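Local coordinates for thioredoxin-like protein (Bacteroides caccae ATCC 43185, PDB 4YOD), which has a thioredoxin fold and is probably a thiol-disulfide oxidoreductase, though its partners and exact role are not established, at residues Pro184-His187 and Ala188-Glu191; Thr190-Ile193 and Glu194-Gln198. One frame throughout, in Å; residues are numbered along the deposited sequence.

Contact 1 (184-187 with 188-191) and contact 2 (190-193 with 194-198) follow each other along one piece of chain. Their centres are 9 Å apart. Contact 1 starts in the loop after strand 176-181 and runs into the first turn of helix 187-197. Contact 2 carries on along the same helix to its last turn. Thr190 and Glu191 belong to both. All four segments lie in the thioredoxin-like part of the protein. Contact 1 holds the CxxC pair, Cys186 and Cys189, at the start of the helix. Contact 2 is the rest of that helix, and its buried side chains pack on the central mixed sheet.

Contact 1: residues Pro184-His187 and Ala188-Glu191; sequences PGCH and ACTE
Cys186 O is gripped twice by Thr190. The backbone N of Thr190 donates to Cys186 O at 3.2 Å, with an N-H...O angle of 149°. The hydroxyl of the same residue adds a second bond, OG1 to Cys186 O, also 3.2 Å. Its donor is tilted 34° out of the carbonyl plane, farther than the amide. The Thr190 side chain reaches back because OG1 stands beside its own backbone N (chi1 -45°). Cys189 N also approaches the carbonyl, but its bond is weak and bent. Cys186 is at the N-cap, and its carbonyl takes the first i to i+4 bond of the helix. The next turn bond, from Glu191 N to His187 O, is 3.1 Å long.

The cysteine side chains meet beside this turn. Cys186 SG is 3.7 Å from Cys189 SG, too far for a disulfide, so the pair is modelled as free thiols. With SG anti to the Cys186 backbone N, the sulfur also comes within 3.5 Å of Cys189 N. Cys186 SG lies 4.0 Å from Ala188 CB. Cys189 is the buried one of the two and packs on Asn182 and Pro258. On the outer side, His187 NE2 stays 4.1 Å from Glu191 OE2, with the ring and carboxylate steeply inclined to each other. Thr190 OG1 has a further weak bond to Glu231. A valine in place of Thr190 would probably leave Cys186 O without its hydroxyl donor and Glu231 without this weak partner. The CxxC spacing at a helix start matches the thioredoxin-type redox motif. The closeness of the two sulfurs is consistent with reversible disulfide formation.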
ATOM      1  N   PRO A 184       7.318  -9.623  17.704  1.00 59.46           N
ATOM      2  CA  PRO A 184       8.089  -9.287  18.914  1.00 62.62           C
ATOM      3  C   PRO A 184       9.578  -9.115  18.612  1.00 69.71           C
ATOM      4  O   PRO A 184      10.090  -9.695  17.647  1.00 68.59           O
ATOM      5  CB  PRO A 184       7.835 -10.476  19.853  1.00 66.84           C
ATOM      6  CG  PRO A 184       6.989 -11.454  19.086  1.00 69.81           C
ATOM      7  CD  PRO A 184       7.013 -11.066  17.652  1.00 62.60           C
ATOM      8  N   GLY A 185      10.241  -8.276  19.409  1.00 70.26           N
ATOM      9  CA  GLY A 185      11.670  -7.989  19.283  1.00 73.11           C
ATOM     10  C   GLY A 185      12.035  -6.982  18.206  1.00 76.26           C
ATOM     11  O   GLY A 185      13.027  -6.261  18.351  1.00 78.81           O
ATOM     12  N   CYS A 186      11.239  -6.948  17.116  1.00 68.59           N
ATOM     13  CA  CYS A 186      11.334  -6.090  15.926  1.00 65.98           C
ATOM     14  C   CYS A 186      11.449  -4.606  16.343  1.00 67.10           C
ATOM     15  O   CYS A 186      10.554  -4.087  17.016  1.00 65.14           O
ATOM     16  CB  CYS A 186      10.118  -6.337  15.029  1.00 63.41           C
ATOM     17  SG  CYS A 186       9.976  -5.226  13.601  1.00 65.23           S
ATOM     18  N   HIS A 187      12.578  -3.956  15.980  1.00 63.36           N
ATOM     19  CA  HIS A 187      12.865  -2.552  16.311  1.00 62.98           C
ATOM     20  C   HIS A 187      11.857  -1.594  15.662  1.00 60.86           C
ATOM     21  O   HIS A 187      11.451  -0.623  16.312  1.00 59.73           O
ATOM     22  CB  HIS A 187      14.298  -2.154  15.920  1.00 66.42           C
ATOM     23  CG  HIS A 187      14.631  -0.739  16.284  1.00 71.30           C
ATOM     24  ND1 HIS A 187      14.916  -0.376  17.591  1.00 75.76           N
ATOM     25  CD2 HIS A 187      14.668   0.367  15.505  1.00 72.50           C
ATOM     26  CE1 HIS A 187      15.126   0.930  17.563  1.00 75.82           C
ATOM     27  NE2 HIS A 187      14.990   1.422  16.329  1.00 74.30           N
ATOM     28  N   ALA A 188      11.449  -1.870  14.401  1.00 53.68           N
ATOM     29  CA  ALA A 188      10.460  -1.065  13.682  1.00 50.85           C
ATOM     30  C   ALA A 188       9.077  -1.143  14.371  1.00 53.97           C
ATOM     31  O   ALA A 188       8.321  -0.168  14.316  1.00 52.06           O
ATOM     32  CB  ALA A 188      10.359  -1.507  12.232  1.00 49.83           C
ATOM     33  N   CYS A 189       8.773  -2.286  15.042  1.00 51.87           N
ATOM     34  CA  CYS A 189       7.534  -2.503  15.800  1.00 51.30           C
ATOM     35  C   CYS A 189       7.554  -1.645  17.079  1.00 52.61           C
ATOM     36  O   CYS A 189       6.528  -1.067  17.425  1.00 49.66           O
ATOM     37  CB  CYS A 189       7.318  -3.982  16.121  1.00 53.40           C
ATOM     38  SG  CYS A 189       6.524  -4.933  14.790  1.00 56.08           S
ATOM     39  N   THR A 190       8.723  -1.540  17.755  1.00 51.09           N
ATOM     40  CA  THR A 190       8.897  -0.724  18.971  1.00 52.97           C
ATOM     41  C   THR A 190       8.721   0.764  18.626  1.00 55.41           C
ATOM     42  O   THR A 190       8.081   1.493  19.380  1.00 53.94           O
ATOM     43  CB  THR A 190      10.275  -0.978  19.640  1.00 61.87           C
ATOM     44  OG1 THR A 190      10.540  -2.377  19.703  1.00 64.48           O
ATOM     45  CG2 THR A 190      10.357  -0.393  21.037  1.00 61.38           C
ATOM     46  N   GLU A 191       9.293   1.195  17.480  1.00 52.00           N
ATOM     47  CA  GLU A 191       9.225   2.555  16.939  1.00 51.43           C
ATOM     48  C   GLU A 191       7.747   2.946  16.670  1.00 50.35           C
ATOM     49  O   GLU A 191       7.327   4.054  17.015  1.00 49.70           O
ATOM     50  CB  GLU A 191      10.054   2.609  15.645  1.00 53.10           C
ATOM     51  CG  GLU A 191      10.470   3.995  15.192  1.00 67.43           C
ATOM     52  CD  GLU A 191      11.482   3.966  14.063  1.00 96.07           C
ATOM     53  OE1 GLU A 191      11.086   3.666  12.913  1.00 93.59           O
ATOM     54  OE2 GLU A 191      12.679   4.220  14.335  1.00 94.23           O
TER

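Contact 2: residues Thr190-Ile193 and Glu194-Gln198; sequences TETI and EGLKQ
The side chains of Ile193 and Lys197 run alongside each other one helical turn apart. The touch is between Ile193 CG2 and Lys197 CD, at 3.7 Å. CG2 is anti to the backbone N of Ile193, which sets this methyl beside the carbonyl carbon, near Lys197 CD. The lysine chain also runs over Ile193 O, with CG 3.4 Å from it. The same carbonyl accepts a bond from Lys197 N at 3.0 Å. Ile193 is buried and also packs on Phe180 and Phe232, while Lys197 is exposed and its side chain touches Pro233.

Glu194 has the next largest share. Its N donates to Thr190 O at 3.1 Å, with an N-H...O angle of 162°. Glu194 CB sits 3.6 Å from both Thr190 O and Glu191 O.

Gly195 N to Glu191 O and Leu196 N to Thr192 O continue the i to i+4 ladder. Leu196 CG lies 3.5 Å from Thr192 O, and Thr192 CG2 is 4.3 Å from Leu196 CD1. Thr192 and Leu196 pack on Phe180 and Leu260 of the central sheet. The result is a helix with one buried and one exposed side, as expected for the helix that begins at the CxxC motif in the thioredoxin fold.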
ATOM      1  N   THR A 190       8.723  -1.540  17.755  1.00 51.09           N
ATOM      2  CA  THR A 190       8.897  -0.724  18.971  1.00 52.97           C
ATOM      3  C   THR A 190       8.721   0.764  18.626  1.00 55.41           C
ATOM      4  O   THR A 190       8.081   1.493  19.380  1.00 53.94           O
ATOM      5  CB  THR A 190      10.275  -0.978  19.640  1.00 61.87           C
ATOM      6  OG1 THR A 190      10.540  -2.377  19.703  1.00 64.48           O
ATOM      7  CG2 THR A 190      10.357  -0.393  21.037  1.00 61.38           C
ATOM      8  N   GLU A 191       9.293   1.195  17.480  1.00 52.00           N
ATOM      9  CA  GLU A 191       9.225   2.555  16.939  1.00 51.43           C
ATOM     10  C   GLU A 191       7.747   2.946  16.670  1.00 50.35           C
ATOM     11  O   GLU A 191       7.327   4.054  17.015  1.00 49.70           O
ATOM     12  CB  GLU A 191      10.054   2.609  15.645  1.00 53.10           C
ATOM     13  CG  GLU A 191      10.470   3.995  15.192  1.00 67.43           C
ATOM     14  CD  GLU A 191      11.482   3.966  14.063  1.00 96.07           C
ATOM     15  OE1 GLU A 191      11.086   3.666  12.913  1.00 93.59           O
ATOM     16  OE2 GLU A 191      12.679   4.220  14.335  1.00 94.23           O
ATOM     17  N   THR A 192       6.964   2.005  16.106  1.00 42.71           N
ATOM     18  CA  THR A 192       5.543   2.176  15.806  1.00 39.73           C
ATOM     19  C   THR A 192       4.718   2.265  17.110  1.00 41.56           C
ATOM     20  O   THR A 192       3.834   3.118  17.179  1.00 40.52           O
ATOM     21  CB  THR A 192       5.058   1.061  14.861  1.00 44.36           C
ATOM     22  OG1 THR A 192       5.734   1.226  13.616  1.00 46.18           O
ATOM     23  CG2 THR A 192       3.557   1.104  14.611  1.00 40.51           C
ATOM     24  N   ILE A 193       5.005   1.420  18.129  1.00 39.03           N
ATOM     25  CA  ILE A 193       4.322   1.480  19.436  1.00 40.58           C
ATOM     26  C   ILE A 193       4.503   2.895  20.034  1.00 48.42           C
ATOM     27  O   ILE A 193       3.516   3.505  20.456  1.00 47.79           O
ATOM     28  CB  ILE A 193       4.784   0.363  20.431  1.00 45.04           C
ATOM     29  CG1 ILE A 193       4.284  -1.038  19.991  1.00 43.74           C
ATOM     30  CG2 ILE A 193       4.314   0.659  21.863  1.00 48.24           C
ATOM     31  CD1 ILE A 193       5.094  -2.229  20.512  1.00 51.30           C
ATOM     32  N   GLU A 194       5.752   3.420  20.008  1.00 47.57           N
ATOM     33  CA  GLU A 194       6.126   4.740  20.524  1.00 50.06           C
ATOM     34  C   GLU A 194       5.427   5.868  19.751  1.00 51.46           C
ATOM     35  O   GLU A 194       4.929   6.809  20.369  1.00 50.99           O
ATOM     36  CB  GLU A 194       7.655   4.918  20.489  1.00 54.04           C
ATOM     37  CG  GLU A 194       8.233   5.618  21.711  1.00 69.77           C
ATOM     38  CD  GLU A 194       7.782   5.114  23.074  1.00 98.43           C
ATOM     39  OE1 GLU A 194       7.906   3.896  23.338  1.00 94.80           O
ATOM     40  OE2 GLU A 194       7.306   5.947  23.879  1.00 94.96           O
ATOM     41  N   GLY A 195       5.357   5.732  18.430  1.00 46.10           N
ATOM     42  CA  GLY A 195       4.684   6.688  17.554  1.00 45.33           C
ATOM     43  C   GLY A 195       3.188   6.784  17.813  1.00 47.97           C
ATOM     44  O   GLY A 195       2.629   7.882  17.792  1.00 48.26           O
ATOM     45  N   LEU A 196       2.534   5.639  18.094  1.00 41.99           N
ATOM     46  CA  LEU A 196       1.116   5.588  18.437  1.00 40.77           C
ATOM     47  C   LEU A 196       0.860   6.165  19.835  1.00 47.40           C
ATOM     48  O   LEU A 196      -0.125   6.886  20.017  1.00 47.71           O
ATOM     49  CB  LEU A 196       0.559   4.153  18.329  1.00 39.28           C
ATOM     50  CG  LEU A 196       0.400   3.621  16.895  1.00 42.09           C
ATOM     51  CD1 LEU A 196       0.112   2.144  16.899  1.00 41.21           C
ATOM     52  CD2 LEU A 196      -0.670   4.391  16.118  1.00 42.54           C
ATOM     53  N   LYS A 197       1.751   5.877  20.811  1.00 46.05           N
ATOM     54  CA  LYS A 197       1.661   6.382  22.186  1.00 47.95           C
ATOM     55  C   LYS A 197       1.864   7.907  22.252  1.00 53.33           C
ATOM     56  O   LYS A 197       1.253   8.565  23.095  1.00 54.76           O
ATOM     57  CB  LYS A 197       2.713   5.704  23.080  1.00 53.20           C
ATOM     58  CG  LYS A 197       2.380   4.290  23.529  1.00 64.56           C
ATOM     59  CD  LYS A 197       3.644   3.611  24.051  1.00 77.94           C
ATOM     60  CE  LYS A 197       3.513   3.057  25.446  1.00 91.91           C
ATOM     61  NZ  LYS A 197       4.744   2.329  25.859  1.00100.73           N
ATOM     62  N   GLN A 198       2.722   8.456  21.374  1.00 49.16           N
ATOM     63  CA  GLN A 198       3.057   9.881  21.333  1.00 51.17           C
ATOM     64  C   GLN A 198       2.058  10.706  20.480  1.00 55.08           C
ATOM     65  O   GLN A 198       2.248  11.915  20.344  1.00 58.00           O
ATOM     66  CB  GLN A 198       4.512  10.093  20.846  1.00 53.24           C
ATOM     67  CG  GLN A 198       5.560   9.747  21.923  1.00 72.15           C
ATOM     68  CD  GLN A 198       7.020   9.731  21.484  1.00 92.18           C
ATOM     69  OE1 GLN A 198       7.835   8.967  22.018  1.00 85.18           O
ATOM     70  NE2 GLN A 198       7.411  10.598  20.550  1.00 85.72           N
TER